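Local coordinates for protein putative 6-phosphogluconolactonase (Neisseria gonorrhoeae, PDB 3LHI) that probably hydrolyses 6-phosphogluconolactone to 6-phosphogluconate, the second step in the oxidative stage of the pentose phosphate pathway, at residues G160-V164 / I176-A182. Residue numbers count along the deposited sequence, not the author numbering.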
ATOM      1  N   GLY A 160       3.083   3.577 -18.287  1.00 12.76           N
ATOM      2  CA  GLY A 160       2.953   4.225 -16.982  1.00 13.37           C
ATOM      3  C   GLY A 160       1.636   3.970 -16.296  1.00 12.35           C
ATOM      4  O   GLY A 160       1.294   4.720 -15.382  1.00 13.63           O
ATOM      5  N   VAL A 161       0.861   2.977 -16.733  1.00 12.99           N
ATOM      6  CA  VAL A 161      -0.478   2.766 -16.198  1.00 13.93           C
ATOM      7  C   VAL A 161      -0.372   2.414 -14.704  1.00 13.87           C
ATOM      8  O   VAL A 161       0.492   1.628 -14.263  1.00 13.01           O
ATOM      9  CB  VAL A 161      -1.272   1.694 -16.982  1.00 14.96           C
ATOM     10  CG1 VAL A 161      -2.578   1.288 -16.244  1.00 17.43           C
ATOM     11  CG2 VAL A 161      -1.484   2.203 -18.414  1.00 15.75           C
ATOM     12  N   ALA A 162      -1.152   3.091 -13.887  1.00 11.95           N
ATOM     13  CA  ALA A 162      -0.926   3.066 -12.452  1.00 11.49           C
ATOM     14  C   ALA A 162      -1.634   1.919 -11.718  1.00 11.17           C
ATOM     15  O   ALA A 162      -1.175   1.549 -10.631  1.00 11.47           O
ATOM     16  CB  ALA A 162      -1.362   4.384 -11.838  1.00 14.19           C
ATOM     17  N   LEU A 163      -2.784   1.484 -12.232  1.00 11.15           N
ATOM     18  CA  LEU A 163      -3.631   0.538 -11.507  1.00 11.20           C
ATOM     19  C   LEU A 163      -4.004  -0.591 -12.453  1.00 11.60           C
ATOM     20  O   LEU A 163      -4.169  -0.374 -13.676  1.00 13.41           O
ATOM     21  CB  LEU A 163      -4.916   1.196 -10.984  1.00 11.09           C
ATOM     22  CG  LEU A 163      -4.716   2.335 -10.004  1.00 11.19           C
ATOM     23  CD1 LEU A 163      -6.061   3.025  -9.633  1.00 13.47           C
ATOM     24  CD2 LEU A 163      -3.990   1.898  -8.723  1.00 13.19           C
ATOM     25  N   VAL A 164      -4.152  -1.778 -11.894  0.50 10.48           N
ATOM     26  CA  VAL A 164      -4.380  -3.021 -12.649  0.50  9.56           C
ATOM     27  C   VAL A 164      -5.373  -3.918 -11.856  0.50 10.28           C
ATOM     28  O   VAL A 164      -5.273  -4.028 -10.637  0.50 11.15           O
ATOM     29  CB  VAL A 164      -3.040  -3.787 -12.881  0.50  8.88           C
ATOM     30  CG1 VAL A 164      -2.350  -4.085 -11.542  0.50 10.75           C
ATOM     31  CG2 VAL A 164      -3.264  -5.072 -13.710  0.50  8.58           C
ATOM     32  N   ILE A 176      -7.929  -4.554  -7.199  0.50 10.63           N
ATOM     33  CA  ILE A 176      -7.344  -3.468  -7.948  0.50 10.32           C
ATOM     34  C   ILE A 176      -6.052  -3.116  -7.217  0.50 10.85           C
ATOM     35  O   ILE A 176      -6.085  -2.879  -6.005  0.50 10.26           O
ATOM     36  CB  ILE A 176      -8.330  -2.277  -8.158  0.50 11.34           C
ATOM     37  CG1 ILE A 176      -7.640  -1.135  -8.906  0.50 12.64           C
ATOM     38  CG2 ILE A 176      -8.984  -1.807  -6.845  0.50 14.81           C
ATOM     39  CD1 ILE A 176      -8.567   0.032  -9.148  0.50 16.27           C
ATOM     40  N   SER A 177      -4.928  -3.088  -7.955  1.00 10.40           N
ATOM     41  CA  SER A 177      -3.583  -2.896  -7.399  1.00 10.58           C
ATOM     42  C   SER A 177      -2.849  -1.797  -8.099  1.00 10.12           C
ATOM     43  O   SER A 177      -2.928  -1.627  -9.321  1.00 11.15           O
ATOM     44  CB  SER A 177      -2.760  -4.134  -7.538  1.00 11.04           C
ATOM     45  OG  SER A 177      -1.549  -4.108  -6.827  1.00 11.42           O
HETATM   46  N   MSE A 178      -2.050  -1.068  -7.322  1.00 10.03           N
HETATM   47  CA  MSE A 178      -0.962  -0.322  -7.942  1.00 10.03           C
HETATM   48  C   MSE A 178      -0.079  -1.306  -8.729  1.00 10.84           C
HETATM   49  O   MSE A 178       0.179  -2.457  -8.337  1.00 10.94           O
HETATM   50  CB  MSE A 178      -0.135   0.361  -6.869  1.00 10.30           C
HETATM   51  CG  MSE A 178      -0.765   1.619  -6.286  1.00 11.26           C
HETATM   52 SE   MSE A 178       0.245   2.488  -4.912  0.75 11.58          SE
HETATM   53  CE  MSE A 178       1.603   3.272  -5.990  1.00 10.92           C
ATOM     54  N   THR A 179       0.448  -0.811  -9.817  1.00 10.49           N
ATOM     55  CA  THR A 179       1.380  -1.530 -10.644  1.00  9.93           C
ATOM     56  C   THR A 179       2.803  -1.422 -10.147  1.00  9.35           C
ATOM     57  O   THR A 179       3.121  -0.543  -9.291  1.00 10.78           O
ATOM     58  CB  THR A 179       1.304  -1.031 -12.087  1.00 10.59           C
ATOM     59  OG1 THR A 179       1.691   0.361 -12.048  1.00 11.42           O
ATOM     60  CG2 THR A 179      -0.057  -1.232 -12.727  1.00 12.54           C
ATOM     61  N   LEU A 180       3.706  -2.253 -10.626  1.00 10.80           N
ATOM     62  CA  LEU A 180       5.108  -2.112 -10.309  1.00 10.65           C
ATOM     63  C   LEU A 180       5.640  -0.711 -10.650  1.00 10.79           C
ATOM     64  O   LEU A 180       6.381  -0.113  -9.860  1.00 11.50           O
ATOM     65  CB  LEU A 180       5.918  -3.201 -10.992  1.00 11.96           C
ATOM     66  CG  LEU A 180       7.400  -3.203 -10.702  1.00 13.25           C
ATOM     67  CD1 LEU A 180       7.763  -3.312  -9.231  1.00 15.11           C
ATOM     68  CD2 LEU A 180       8.055  -4.318 -11.529  1.00 16.47           C
ATOM     69  N   ASP A 181       5.235  -0.206 -11.816  1.00 10.88           N
ATOM     70  CA  ASP A 181       5.665   1.150 -12.237  1.00 11.86           C
ATOM     71  C   ASP A 181       5.224   2.190 -11.247  1.00 11.75           C
ATOM     72  O   ASP A 181       5.995   3.108 -10.910  1.00 11.85           O
ATOM     73  CB  ASP A 181       5.118   1.445 -13.642  1.00 12.48           C
ATOM     74  CG  ASP A 181       5.472   2.819 -14.134  1.00 13.70           C
ATOM     75  OD1 ASP A 181       4.682   3.752 -13.898  1.00 14.69           O
ATOM     76  OD2 ASP A 181       6.512   2.914 -14.782  1.00 14.54           O
ATOM     77  N   ALA A 182       3.987   2.129 -10.815  1.00 10.90           N
ATOM     78  CA  ALA A 182       3.447   3.100  -9.879  1.00 11.22           C
ATOM     79  C   ALA A 182       4.217   3.055  -8.560  1.00 10.84           C
ATOM     80  O   ALA A 182       4.526   4.114  -7.990  1.00 11.97           O
ATOM     81  CB  ALA A 182       1.919   2.878  -9.635  1.00 12.22           C
TER
HETATM   82  O   HOH W   1       2.198   4.115 -12.789  1.00 13.78           O
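Val164 lays its CG1 methyl over Thr179 and Ser177, 3.8 Å from Thr179 CG2 and 4.0 Å from Ser177 CB, on one face of an antiparallel beta hairpin formed by strands 163-166 and 175-178. Val164 and Ser177 are a hydrogen-bonded pair: Val164 N donates to Ser177 O and Ser177 N to Val164 O, both at 2.9 Å. The next pair, Leu163 and Met178 (selenomethionine), is non-hydrogen-bonded, and its CA atoms come within 4.5 Å. Here the side chains emerge on the opposite face, where Leu163 CD2 packs 4.1 Å from Met178 CG and Leu163 CD1 reaches Ile176 CD1 at 3.9 Å. Helix 114-124 covers Leu163 and Ile176, whereas Val164 meets helix 151-155. Strand 175-178 also pairs antiparallel with strand 63-71, so the hairpin extends the mixed sheet of this glucosamine-6-phosphate isomerase/6-phosphogluconolactonase fold.

Past the paired residues, the backbone bonding carries on to the start of helix 180-184, with Thr179 N donating to Ala162 O at 3.0 Å. The same carbonyl oxygen receives a CA-H...O contact from Met178 CA at 3.3 Å, and Ala162 CB sits 4.2 Å from Ala182 CB. At the exposed end, a water oxygen lies 2.8 Å from Gly160 O and 2.7 Å from Asp181 OD1, at hydrogen-bonding distance from both, and links the loop to the first turn of the helix. Thr179 is the N-cap residue and its hydroxyl works in both directions: OG1 accepts from Ala182 N at 3.1 Å while giving its proton to Val161 O at 2.8 Å.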